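Local coordinates for EAL domain protein (Vibrio cholerae serotype O1, PDB 6IJ2) that breaks down the cyclic dinucleotides c-di-GMP and cGAMP as a standalone EAL-domain phosphodiesterase, and is captured here with the linear dinucleotide 5'-pGpG bound, at residues F71-R76 against I108-E113; M28-I33 against I80-K85; I94-N99 against E146-L151. The protein carries 1 engineered substitution. All coordinates share one frame; numbering follows the deposited sequence.

Interaction 1: residues F71-R76 against I108-E113; sequences FDQMCR and IRTTLE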
loop_
_atom_site.group_PDB
_atom_site.type_symbol
_atom_site.label_atom_id
_atom_site.label_comp_id
_atom_site.label_asym_id
_atom_site.label_seq_id
_atom_site.Cartn_x
_atom_site.Cartn_y
_atom_site.Cartn_z
ATOM N N PHE A 71 12.673 -23.866 6.650
ATOM C CA PHE A 71 11.451 -24.035 5.872
ATOM C C PHE A 71 11.558 -23.340 4.519
ATOM O O PHE A 71 11.160 -23.901 3.489
ATOM C CB PHE A 71 10.257 -23.504 6.673
ATOM C CG PHE A 71 9.002 -23.407 5.873
ATOM C CD1 PHE A 71 8.279 -24.546 5.562
ATOM C CD2 PHE A 71 8.555 -22.183 5.409
ATOM C CE1 PHE A 71 7.131 -24.467 4.807
ATOM C CE2 PHE A 71 7.410 -22.099 4.657
ATOM C CZ PHE A 71 6.696 -23.247 4.355
ATOM N N ASP A 72 12.105 -22.123 4.503
ATOM C CA ASP A 72 12.280 -21.388 3.255
ATOM C C ASP A 72 13.161 -22.163 2.281
ATOM O O ASP A 72 12.799 -22.361 1.116
ATOM C CB ASP A 72 12.879 -20.015 3.552
ATOM C CG ASP A 72 12.898 -19.119 2.344
ATOM O OD1 ASP A 72 11.808 -18.842 1.800
ATOM O OD2 ASP A 72 13.999 -18.687 1.941
ATOM N N GLN A 73 14.324 -22.618 2.747
ATOM C CA GLN A 73 15.217 -23.385 1.883
ATOM C C GLN A 73 14.543 -24.656 1.378
ATOM O O GLN A 73 14.711 -25.033 0.214
ATOM C CB GLN A 73 16.510 -23.712 2.633
ATOM C CG GLN A 73 17.221 -22.477 3.155
ATOM C CD GLN A 73 18.652 -22.743 3.576
ATOM O OE1 GLN A 73 19.578 -22.079 3.110
ATOM N NE2 GLN A 73 18.842 -23.708 4.471
ATOM N N MET A 74 13.763 -25.321 2.237
ATOM C CA MET A 74 13.060 -26.532 1.822
ATOM C C MET A 74 12.036 -26.242 0.730
ATOM O O MET A 74 11.931 -27.000 -0.243
ATOM C CB MET A 74 12.388 -27.186 3.029
ATOM C CG MET A 74 13.322 -28.034 3.873
ATOM S SD MET A 74 13.241 -29.785 3.450
ATOM C CE MET A 74 11.750 -30.273 4.320
ATOM N N CYS A 75 11.264 -25.159 0.877
ATOM C CA CYS A 75 10.304 -24.782 -0.164
ATOM C C CYS A 75 10.986 -24.607 -1.509
ATOM O O CYS A 75 10.439 -24.993 -2.548
ATOM C CB CYS A 75 9.584 -23.483 0.196
ATOM S SG CYS A 75 8.277 -23.634 1.385
ATOM N N ARG A 76 12.166 -23.993 -1.511
ATOM C CA ARG A 76 12.859 -23.739 -2.765
ATOM C C ARG A 76 13.310 -25.036 -3.417
ATOM O O ARG A 76 13.135 -25.220 -4.624
ATOM C CB ARG A 76 14.045 -22.816 -2.519
ATOM C CG ARG A 76 13.606 -21.425 -2.066
ATOM C CD ARG A 76 14.792 -20.556 -1.774
ATOM N NE ARG A 76 14.379 -19.258 -1.272
ATOM C CZ ARG A 76 15.132 -18.169 -1.338
ATOM N NH1 ARG A 76 16.333 -18.234 -1.900
ATOM N NH2 ARG A 76 14.681 -17.017 -0.856
ATOM N N ILE A 108 21.986 -18.239 -0.129
ATOM C CA ILE A 108 21.335 -18.604 -1.374
ATOM C C ILE A 108 22.098 -19.672 -2.151
ATOM O O ILE A 108 21.640 -20.087 -3.225
ATOM C CB ILE A 108 21.154 -17.347 -2.247
ATOM C CG1 ILE A 108 20.094 -17.531 -3.337
ATOM C CG2 ILE A 108 22.484 -16.929 -2.835
ATOM C CD1 ILE A 108 19.908 -16.280 -4.154
ATOM N N ARG A 109 23.249 -20.137 -1.651
ATOM C CA ARG A 109 23.950 -21.232 -2.321
ATOM C C ARG A 109 23.115 -22.511 -2.340
ATOM O O ARG A 109 23.203 -23.298 -3.292
ATOM C CB ARG A 109 25.306 -21.470 -1.652
ATOM C CG ARG A 109 26.358 -20.437 -2.035
ATOM C CD ARG A 109 27.638 -21.111 -2.507
ATOM N NE ARG A 109 28.272 -21.886 -1.444
ATOM C CZ ARG A 109 29.172 -21.396 -0.598
ATOM N NH1 ARG A 109 29.549 -20.128 -0.687
ATOM N NH2 ARG A 109 29.696 -22.174 0.340
ATOM N N THR A 110 22.287 -22.725 -1.317
ATOM C CA THR A 110 21.400 -23.884 -1.327
ATOM C C THR A 110 20.425 -23.819 -2.491
ATOM O O THR A 110 20.062 -24.858 -3.054
ATOM C CB THR A 110 20.645 -23.993 -0.001
ATOM O OG1 THR A 110 20.166 -22.700 0.388
ATOM C CG2 THR A 110 21.546 -24.537 1.088
ATOM N N THR A 111 20.007 -22.611 -2.876
ATOM C CA THR A 111 19.167 -22.439 -4.055
ATOM C C THR A 111 19.965 -22.696 -5.330
ATOM O O THR A 111 19.541 -23.465 -6.199
ATOM C CB THR A 111 18.563 -21.030 -4.061
ATOM O OG1 THR A 111 17.755 -20.853 -2.891
ATOM C CG2 THR A 111 17.707 -20.791 -5.304
ATOM N N LEU A 112 21.135 -22.060 -5.449
ATOM C CA LEU A 112 21.962 -22.231 -6.639
ATOM C C LEU A 112 22.335 -23.691 -6.845
ATOM O O LEU A 112 22.302 -24.192 -7.974
ATOM C CB LEU A 112 23.224 -21.377 -6.530
ATOM C CG LEU A 112 23.033 -19.890 -6.232
ATOM C CD1 LEU A 112 24.388 -19.226 -6.035
ATOM C CD2 LEU A 112 22.249 -19.210 -7.342
ATOM N N GLU A 113 22.684 -24.388 -5.761
ATOM C CA GLU A 113 23.062 -25.791 -5.870
ATOM C C GLU A 113 21.875 -26.652 -6.275
ATOM O O GLU A 113 22.026 -27.599 -7.058
ATOM C CB GLU A 113 23.658 -26.277 -4.548
ATOM C CG GLU A 113 24.972 -25.605 -4.193
ATOM C CD GLU A 113 25.548 -26.089 -2.874
ATOM O OE1 GLU A 113 26.780 -25.991 -2.696
ATOM O OE2 GLU A 113 24.773 -26.567 -2.017
#

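Interaction 2: residues M28-I33 against I80-K85; sequences MAFQPI and IALAAK. With nucleotides of chain B.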
loop_
_atom_site.group_PDB
_atom_site.type_symbol
_atom_site.label_atom_id
_atom_site.label_comp_id
_atom_site.label_asym_id
_atom_site.label_seq_id
_atom_site.Cartn_x
_atom_site.Cartn_y
_atom_site.Cartn_z
ATOM N N MET A 28 4.455 -29.490 -3.036
ATOM C CA MET A 28 4.071 -28.317 -3.804
ATOM C C MET A 28 2.919 -28.621 -4.746
ATOM O O MET A 28 2.797 -29.726 -5.281
ATOM C CB MET A 28 5.238 -27.768 -4.627
ATOM C CG MET A 28 6.362 -27.175 -3.819
ATOM S SD MET A 28 5.895 -25.615 -3.025
ATOM C CE MET A 28 7.086 -25.661 -1.691
ATOM N N ALA A 29 2.073 -27.613 -4.929
ATOM C CA ALA A 29 1.165 -27.502 -6.055
ATOM C C ALA A 29 1.701 -26.426 -6.990
ATOM O O ALA A 29 2.575 -25.637 -6.623
ATOM C CB ALA A 29 -0.259 -27.160 -5.599
ATOM N N PHE A 30 1.189 -26.414 -8.215
ATOM C CA PHE A 30 1.648 -25.477 -9.232
ATOM C C PHE A 30 0.442 -24.871 -9.931
ATOM O O PHE A 30 -0.512 -25.577 -10.269
ATOM C CB PHE A 30 2.584 -26.173 -10.269
ATOM C CG PHE A 30 3.846 -26.702 -9.666
ATOM C CD1 PHE A 30 4.953 -25.879 -9.512
ATOM C CD2 PHE A 30 3.913 -28.008 -9.204
ATOM C CE1 PHE A 30 6.125 -26.368 -8.930
ATOM C CE2 PHE A 30 5.071 -28.500 -8.621
ATOM C CZ PHE A 30 6.180 -27.679 -8.484
ATOM N N GLN A 31 0.488 -23.559 -10.153
ATOM C CA GLN A 31 -0.600 -22.888 -10.837
ATOM C C GLN A 31 -0.044 -22.130 -12.035
ATOM O O GLN A 31 0.899 -21.334 -11.879
ATOM C CB GLN A 31 -1.352 -21.921 -9.906
ATOM C CG GLN A 31 -2.553 -21.302 -10.594
ATOM C CD GLN A 31 -3.311 -20.350 -9.697
ATOM O OE1 GLN A 31 -2.713 -19.675 -8.861
ATOM N NE2 GLN A 31 -4.639 -20.290 -9.863
ATOM N N PRO A 32 -0.596 -22.327 -13.232
ATOM C CA PRO A 32 -0.008 -21.693 -14.422
ATOM C C PRO A 32 -0.268 -20.193 -14.509
ATOM O O PRO A 32 -1.295 -19.671 -14.060
ATOM C CB PRO A 32 -0.677 -22.435 -15.589
ATOM C CG PRO A 32 -1.955 -22.936 -15.041
ATOM C CD PRO A 32 -1.688 -23.252 -13.580
ATOM N N ILE A 33 0.715 -19.502 -15.079
ATOM C CA ILE A 33 0.620 -18.110 -15.490
ATOM C C ILE A 33 0.545 -18.131 -17.006
ATOM O O ILE A 33 1.407 -18.733 -17.649
ATOM C CB ILE A 33 1.842 -17.311 -15.004
ATOM C CG1 ILE A 33 1.904 -17.323 -13.470
ATOM C CG2 ILE A 33 1.829 -15.878 -15.542
ATOM C CD1 ILE A 33 3.257 -16.866 -12.911
ATOM N N ILE A 80 11.857 -26.646 -7.000
ATOM C CA ILE A 80 12.763 -26.872 -8.123
ATOM C C ILE A 80 12.804 -28.351 -8.491
ATOM O O ILE A 80 12.776 -28.712 -9.676
ATOM C CB ILE A 80 14.162 -26.319 -7.785
ATOM C CG1 ILE A 80 14.114 -24.791 -7.651
ATOM C CG2 ILE A 80 15.207 -26.768 -8.819
ATOM C CD1 ILE A 80 15.371 -24.193 -7.063
ATOM N N ALA A 81 12.844 -29.234 -7.488
ATOM C CA ALA A 81 12.933 -30.668 -7.766
ATOM C C ALA A 81 11.675 -31.183 -8.454
ATOM O O ALA A 81 11.761 -31.976 -9.402
ATOM C CB ALA A 81 13.186 -31.441 -6.474
ATOM N N LEU A 82 10.500 -30.746 -7.993
ATOM C CA LEU A 82 9.255 -31.194 -8.608
ATOM C C LEU A 82 9.104 -30.628 -10.007
ATOM O O LEU A 82 8.680 -31.337 -10.924
ATOM C CB LEU A 82 8.054 -30.781 -7.759
ATOM C CG LEU A 82 7.355 -31.833 -6.906
ATOM C CD1 LEU A 82 6.260 -31.174 -6.054
ATOM C CD2 LEU A 82 6.779 -32.956 -7.754
ATOM N N ALA A 83 9.399 -29.338 -10.176
ATOM C CA ALA A 83 9.282 -28.729 -11.496
ATOM C C ALA A 83 10.170 -29.443 -12.502
ATOM O O ALA A 83 9.761 -29.691 -13.643
ATOM C CB ALA A 83 9.633 -27.244 -11.420
ATOM N N ALA A 84 11.386 -29.800 -12.086
ATOM C CA ALA A 84 12.256 -30.598 -12.938
ATOM C C ALA A 84 11.639 -31.962 -13.207
ATOM O O ALA A 84 11.540 -32.396 -14.362
ATOM C CB ALA A 84 13.632 -30.741 -12.287
ATOM N N LYS A 85 11.211 -32.649 -12.142
ATOM C CA LYS A 85 10.638 -33.985 -12.284
ATOM C C LYS A 85 9.437 -33.979 -13.224
ATOM O O LYS A 85 9.239 -34.927 -14.001
ATOM C CB LYS A 85 10.251 -34.524 -10.907
ATOM C CG LYS A 85 9.327 -35.729 -10.926
ATOM C CD LYS A 85 8.813 -36.045 -9.528
ATOM C CE LYS A 85 7.747 -37.132 -9.563
ATOM N NZ LYS A 85 6.546 -36.715 -10.345
ATOM O OP3 G B 1 -0.721 -13.808 -3.944
ATOM P P G B 1 -0.499 -14.816 -2.942
ATOM O OP1 G B 1 0.656 -15.604 -3.246
ATOM O OP2 G B 1 -0.520 -14.128 -1.695
ATOM O "O5'" G B 1 -1.809 -15.683 -3.027
ATOM C "C5'" G B 1 -1.819 -16.968 -3.639
ATOM C "C4'" G B 1 -3.093 -17.696 -3.284
ATOM O "O4'" G B 1 -4.135 -17.311 -4.202
ATOM C "C3'" G B 1 -3.039 -19.227 -3.333
ATOM O "O3'" G B 1 -3.591 -19.840 -2.186
ATOM C "C2'" G B 1 -3.915 -19.567 -4.531
ATOM O "O2'" G B 1 -4.632 -20.763 -4.444
ATOM C "C1'" G B 1 -4.915 -18.425 -4.504
ATOM N N9 G B 1 -5.559 -18.201 -5.790
ATOM C C8 G B 1 -4.998 -18.355 -7.032
ATOM N N7 G B 1 -5.819 -18.071 -8.001
ATOM C C5 G B 1 -6.988 -17.696 -7.360
ATOM C C6 G B 1 -8.231 -17.272 -7.892
ATOM O O6 G B 1 -8.559 -17.154 -9.064
ATOM N N1 G B 1 -9.151 -17.000 -6.890
ATOM C C2 G B 1 -8.900 -17.108 -5.548
ATOM N N2 G B 1 -9.904 -16.782 -4.740
ATOM N N3 G B 1 -7.742 -17.486 -5.039
ATOM C C4 G B 1 -6.837 -17.761 -5.995
#

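Interaction 3: residues I94-N99 against E146-L151; sequences INFLPN and EYYKSL. With CA (calcium ion), chain J; nucleotides of chain B.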
loop_
_atom_site.group_PDB
_atom_site.type_symbol
_atom_site.label_atom_id
_atom_site.label_comp_id
_atom_site.label_asym_id
_atom_site.label_seq_id
_atom_site.Cartn_x
_atom_site.Cartn_y
_atom_site.Cartn_z
ATOM N N ILE A 94 8.532 -18.633 -7.197
ATOM C CA ILE A 94 8.586 -19.109 -5.821
ATOM C C ILE A 94 8.285 -17.943 -4.901
ATOM O O ILE A 94 8.801 -16.838 -5.098
ATOM C CB ILE A 94 9.952 -19.730 -5.471
ATOM C CG1 ILE A 94 10.235 -20.906 -6.408
ATOM C CG2 ILE A 94 9.983 -20.205 -4.012
ATOM C CD1 ILE A 94 11.684 -21.370 -6.387
ATOM N N ASN A 95 7.449 -18.195 -3.902
ATOM C CA ASN A 95 7.109 -17.167 -2.927
ATOM C C ASN A 95 8.242 -17.026 -1.922
ATOM O O ASN A 95 8.697 -18.020 -1.349
ATOM C CB ASN A 95 5.812 -17.523 -2.202
ATOM C CG ASN A 95 4.589 -17.392 -3.092
ATOM O OD1 ASN A 95 4.096 -16.289 -3.323
ATOM N ND2 ASN A 95 4.095 -18.517 -3.592
ATOM N N PHE A 96 8.712 -15.803 -1.716
ATOM C CA PHE A 96 9.815 -15.567 -0.793
ATOM C C PHE A 96 9.216 -15.254 0.569
ATOM O O PHE A 96 8.571 -14.217 0.742
ATOM C CB PHE A 96 10.716 -14.439 -1.290
ATOM C CG PHE A 96 12.056 -14.355 -0.589
ATOM C CD1 PHE A 96 12.234 -14.837 0.702
ATOM C CD2 PHE A 96 13.140 -13.782 -1.227
ATOM C CE1 PHE A 96 13.456 -14.741 1.341
ATOM C CE2 PHE A 96 14.368 -13.688 -0.596
ATOM C CZ PHE A 96 14.524 -14.167 0.689
ATOM N N LEU A 97 9.446 -16.148 1.533
ATOM C CA LEU A 97 8.961 -15.998 2.896
ATOM C C LEU A 97 9.361 -14.632 3.455
ATOM O O LEU A 97 10.561 -14.319 3.507
ATOM C CB LEU A 97 9.516 -17.114 3.780
ATOM C CG LEU A 97 9.038 -17.135 5.235
ATOM C CD1 LEU A 97 7.651 -17.756 5.348
ATOM C CD2 LEU A 97 10.033 -17.856 6.133
ATOM N N PRO A 98 8.393 -13.800 3.871
ATOM C CA PRO A 98 8.686 -12.432 4.330
ATOM C C PRO A 98 9.940 -12.276 5.188
ATOM O O PRO A 98 10.080 -12.880 6.258
ATOM C CB PRO A 98 7.414 -12.081 5.104
ATOM C CG PRO A 98 6.341 -12.757 4.299
ATOM C CD PRO A 98 6.946 -14.071 3.855
ATOM N N ASN A 99 10.847 -11.420 4.707
ATOM C CA ASN A 99 12.266 -11.470 5.032
ATOM C C ASN A 99 12.668 -10.527 6.161
ATOM O O ASN A 99 13.854 -10.199 6.286
ATOM C CB ASN A 99 13.098 -11.159 3.784
ATOM C CG ASN A 99 12.329 -11.381 2.492
ATOM O OD1 ASN A 99 11.104 -11.478 2.491
ATOM N ND2 ASN A 99 13.051 -11.448 1.379
ATOM N N GLU A 146 17.767 -6.552 -5.428
ATOM C CA GLU A 146 18.841 -6.220 -6.359
ATOM C C GLU A 146 19.937 -7.281 -6.359
ATOM O O GLU A 146 20.556 -7.528 -7.402
ATOM C CB GLU A 146 19.390 -4.829 -6.037
ATOM C CG GLU A 146 18.361 -3.736 -6.337
ATOM C CD GLU A 146 18.868 -2.321 -6.104
ATOM O OE1 GLU A 146 18.146 -1.371 -6.481
ATOM O OE2 GLU A 146 19.976 -2.154 -5.549
ATOM N N TYR A 147 20.179 -7.931 -5.215
ATOM C CA TYR A 147 21.137 -9.032 -5.187
ATOM C C TYR A 147 20.642 -10.208 -6.020
ATOM O O TYR A 147 21.412 -10.809 -6.778
ATOM C CB TYR A 147 21.400 -9.474 -3.748
ATOM C CG TYR A 147 22.297 -10.686 -3.645
ATOM C CD1 TYR A 147 23.622 -10.627 -4.052
ATOM C CD2 TYR A 147 21.822 -11.888 -3.135
ATOM C CE1 TYR A 147 24.449 -11.731 -3.961
ATOM C CE2 TYR A 147 22.645 -13.000 -3.032
ATOM C CZ TYR A 147 23.954 -12.913 -3.449
ATOM O OH TYR A 147 24.779 -14.010 -3.361
ATOM N N TYR A 148 19.358 -10.547 -5.892
ATOM C CA TYR A 148 18.809 -11.650 -6.672
ATOM C C TYR A 148 18.847 -11.340 -8.162
ATOM O O TYR A 148 19.173 -12.216 -8.976
ATOM C CB TYR A 148 17.383 -11.957 -6.214
ATOM C CG TYR A 148 17.321 -12.800 -4.962
ATOM C CD1 TYR A 148 18.328 -12.738 -4.008
ATOM C CD2 TYR A 148 16.271 -13.681 -4.746
ATOM C CE1 TYR A 148 18.277 -13.513 -2.862
ATOM C CE2 TYR A 148 16.217 -14.465 -3.608
ATOM C CZ TYR A 148 17.220 -14.376 -2.667
ATOM O OH TYR A 148 17.168 -15.156 -1.533
ATOM N N LYS A 149 18.518 -10.099 -8.537
ATOM C CA LYS A 149 18.663 -9.674 -9.927
ATOM C C LYS A 149 20.094 -9.868 -10.413
ATOM O O LYS A 149 20.317 -10.342 -11.534
ATOM C CB LYS A 149 18.244 -8.212 -10.082
ATOM C CG LYS A 149 16.760 -7.956 -9.901
ATOM C CD LYS A 149 16.422 -6.509 -10.223
ATOM C CE LYS A 149 15.084 -6.404 -10.920
ATOM N NZ LYS A 149 14.990 -5.152 -11.726
ATOM N N SER A 150 21.078 -9.528 -9.571
ATOM C CA SER A 150 22.478 -9.641 -9.972
ATOM C C SER A 150 22.892 -11.091 -10.183
ATOM O O SER A 150 23.759 -11.371 -11.020
ATOM C CB SER A 150 23.381 -8.976 -8.931
ATOM O OG SER A 150 23.418 -9.714 -7.721
ATOM N N LEU A 151 22.295 -12.022 -9.439
ATOM C CA LEU A 151 22.599 -13.430 -9.639
ATOM C C LEU A 151 21.905 -14.020 -10.859
ATOM O O LEU A 151 22.246 -15.138 -11.257
ATOM C CB LEU A 151 22.214 -14.239 -8.401
ATOM C CG LEU A 151 22.985 -13.937 -7.120
ATOM C CD1 LEU A 151 22.627 -14.944 -6.045
ATOM C CD2 LEU A 151 24.478 -13.935 -7.378
HETATM CA CA CA J . 2.510 -15.284 -4.775
ATOM P P G B 2 -2.785 -20.856 -1.397
ATOM O OP1 G B 2 -2.107 -21.693 -2.326
ATOM O OP2 G B 2 -3.677 -21.430 -0.445
ATOM O "O5'" G B 2 -1.744 -19.983 -0.598
ATOM C "C5'" G B 2 -2.101 -19.285 0.588
ATOM C "C4'" G B 2 -0.974 -18.382 1.003
ATOM O "O4'" G B 2 0.211 -19.172 1.219
ATOM C "C3'" G B 2 -0.583 -17.306 -0.010
ATOM O "O3'" G B 2 -0.348 -16.054 0.606
ATOM C "C2'" G B 2 0.740 -17.811 -0.564
ATOM O "O2'" G B 2 1.637 -16.826 -1.003
ATOM C "C1'" G B 2 1.310 -18.534 0.648
ATOM N N9 G B 2 2.261 -19.547 0.230
ATOM C C8 G B 2 2.011 -20.643 -0.553
ATOM N N7 G B 2 3.080 -21.336 -0.819
ATOM C C5 G B 2 4.100 -20.641 -0.195
ATOM C C6 G B 2 5.486 -20.907 -0.133
ATOM O O6 G B 2 6.113 -21.824 -0.650
ATOM N N1 G B 2 6.158 -19.954 0.615
ATOM C C2 G B 2 5.571 -18.875 1.217
ATOM N N2 G B 2 6.388 -18.061 1.886
ATOM N N3 G B 2 4.278 -18.623 1.181
ATOM C C4 G B 2 3.607 -19.538 0.463
HETATM O O HOH W 1 0.738 -15.195 -6.268
#

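Interaction 1: residues F71-R76 against I108-E113
Arg-76 of helix 68-85 reaches across to Thr-111 of helix 109-117 and donates a nearly straight hydrogen bond from NH1 to OG1 (3.1 Å, 168° at the hydrogen). The hydroxyl lies only 5° out of the guanidinium plane, at the edge of the group. Extension of the arginine chain from CG to NE, with CG anti to the carbonyl carbon (chi1 -66°), carries the guanidinium across to the neighbouring helix, and its CD comes 3.2 Å from the same Thr-111 OG1. CG1 of Ile-108 adds an apolar neighbour at the guanidinium edge, 4.1 Å from NH1. Toward the partly exposed side of the contact, the end of Gln-73 meets Thr-110 at about a right angle, a suitable place for two polar side chains. One turn back on the arginine's own helix, Asp-72 makes a salt bridge, OD2 lying 3.3 Å from Arg-76 NE. Beyond this shell, Tyr-148 OH takes a hydrogen bond from NH2, and Phe-96 makes a cation-pi contact. A buried arginine thus has a carboxylate, two hydroxyls and an aromatic ring around it, which probably favours its charged form and fixes the rotation of its flat head.

Interaction 2: residues M28-I33 against I80-K85
The EAL domain is a variant TIM barrel in which the first strand, 27-35, runs antiparallel to its neighbour 41-49, and the contact here packs that strand against helix 68-85, one of the helices that surround the sheet. The axes of the short segments approach to 9.5 Å and their N-to-C directions diverge by 61°, and the side chains that meet between them are apolar. Phe-30 and Leu-82 form the middle of the interface. The phenylalanine ring presents its edge to the leucine, CZ lying 3.7 Å from Leu-82 CB, close to the plane of the ring. Because CG sits beside the backbone N (chi1 -63°), the ring extends from the strand toward the helix, and its CE1 also comes within 4.4 Å of Ala-83 CB. Alanine suits this place because its small methyl lets the long aromatic side chain come up to the helix backbone. Around the same ring, Leu-86 and Leu-92 continue the apolar packing between helix and sheet. Met-28 joins in through its root: CB touches Leu-82 CD1 at 3.8 Å. The bend at its chi2 (-70°) then turns the flexible thioether away from the helix segment, and the side chain packs on a guanine base of the bound dinucleotide. The neighbouring positions serve other surfaces, as expected for a strand whose side chains alternate. Ala-29 points away from the helix, and Gln-31 reaches the other guanine. Its amide is held at both ends, OE1 accepting from Gln-235 NE2 and NE2 donating to Ala-240 O, which fixes its rotation. In that setting Gln-31 NE2 stands 3.1 Å from N7 of G1 of chain B.

Interaction 3: residues I94-N99 against E146-L151
Aromatic packing joins the two segments: the rings of Phe-96 and Tyr-148 lie nearly parallel, their planes at 18°, but are slid so far apart that they barely overlap, with centroids separated by 5.6 Å. The touch is made at one corner of each ring. Phe-96 CE2 comes 3.3 Å from Tyr-148 OH and 3.6 Å from Tyr-148 CZ. The phenylalanine turns its CG anti to the backbone N (chi1 -166°), which sends the ring out from the strand toward the helix. Further rings close in around the pair: Tyr-102 meets Phe-96 edge-to-face, and Phe-127 does the same with Tyr-148. A tyrosine fits here because its ring can join this aromatic cluster while its hydroxyl is satisfied by a hydrogen bond.

In the TIM-barrel-like EAL fold, strand 91-96 belongs to the central sheet and helix 139-151 to the layer outside it. Phe-96 thus faces the helix layer, whereas its neighbour Asn-95 takes part in the metal site.

Metal coordination falls to the amide oxygen: Asn-95 OD1 binds a calcium ion at 2.4 Å, and Glu-45, Glu-128 and Asp-158 are protein ligands of the same ion. A water at 2.3 Å from the calcium takes another place in its shell, and a phosphate of the dinucleotide also binds.

Nucleotide contacts continue along the segment. Asn-95 CB packs 3.7 Å from C2 of the G2 base of chain B, while Leu-97 CA lies 3.4 Å from the exocyclic N2 of that guanine.

All three contacts are buried, but interaction 1 reaches a partly exposed margin at one side. Interactions 1 and 2 share helix 68-85, whose earlier turns meet another helix through polar side chains, with one arginine-threonine hydrogen bond crossing, and whose last turns meet the first strand through apolar side chains. Interaction 3, with the smallest buried area, is aromatic between its segments and joins a different strand to a different outer helix, while its strand also supplies a metal ligand. Arg-76 connects interactions 1 and 3, and Met-28 CE links interaction 2 to interaction 1 by packing 3.5 Å from Cys-75 O. Interactions 2 and 3 do not touch, although both involve the same sheet and the bound dinucleotide.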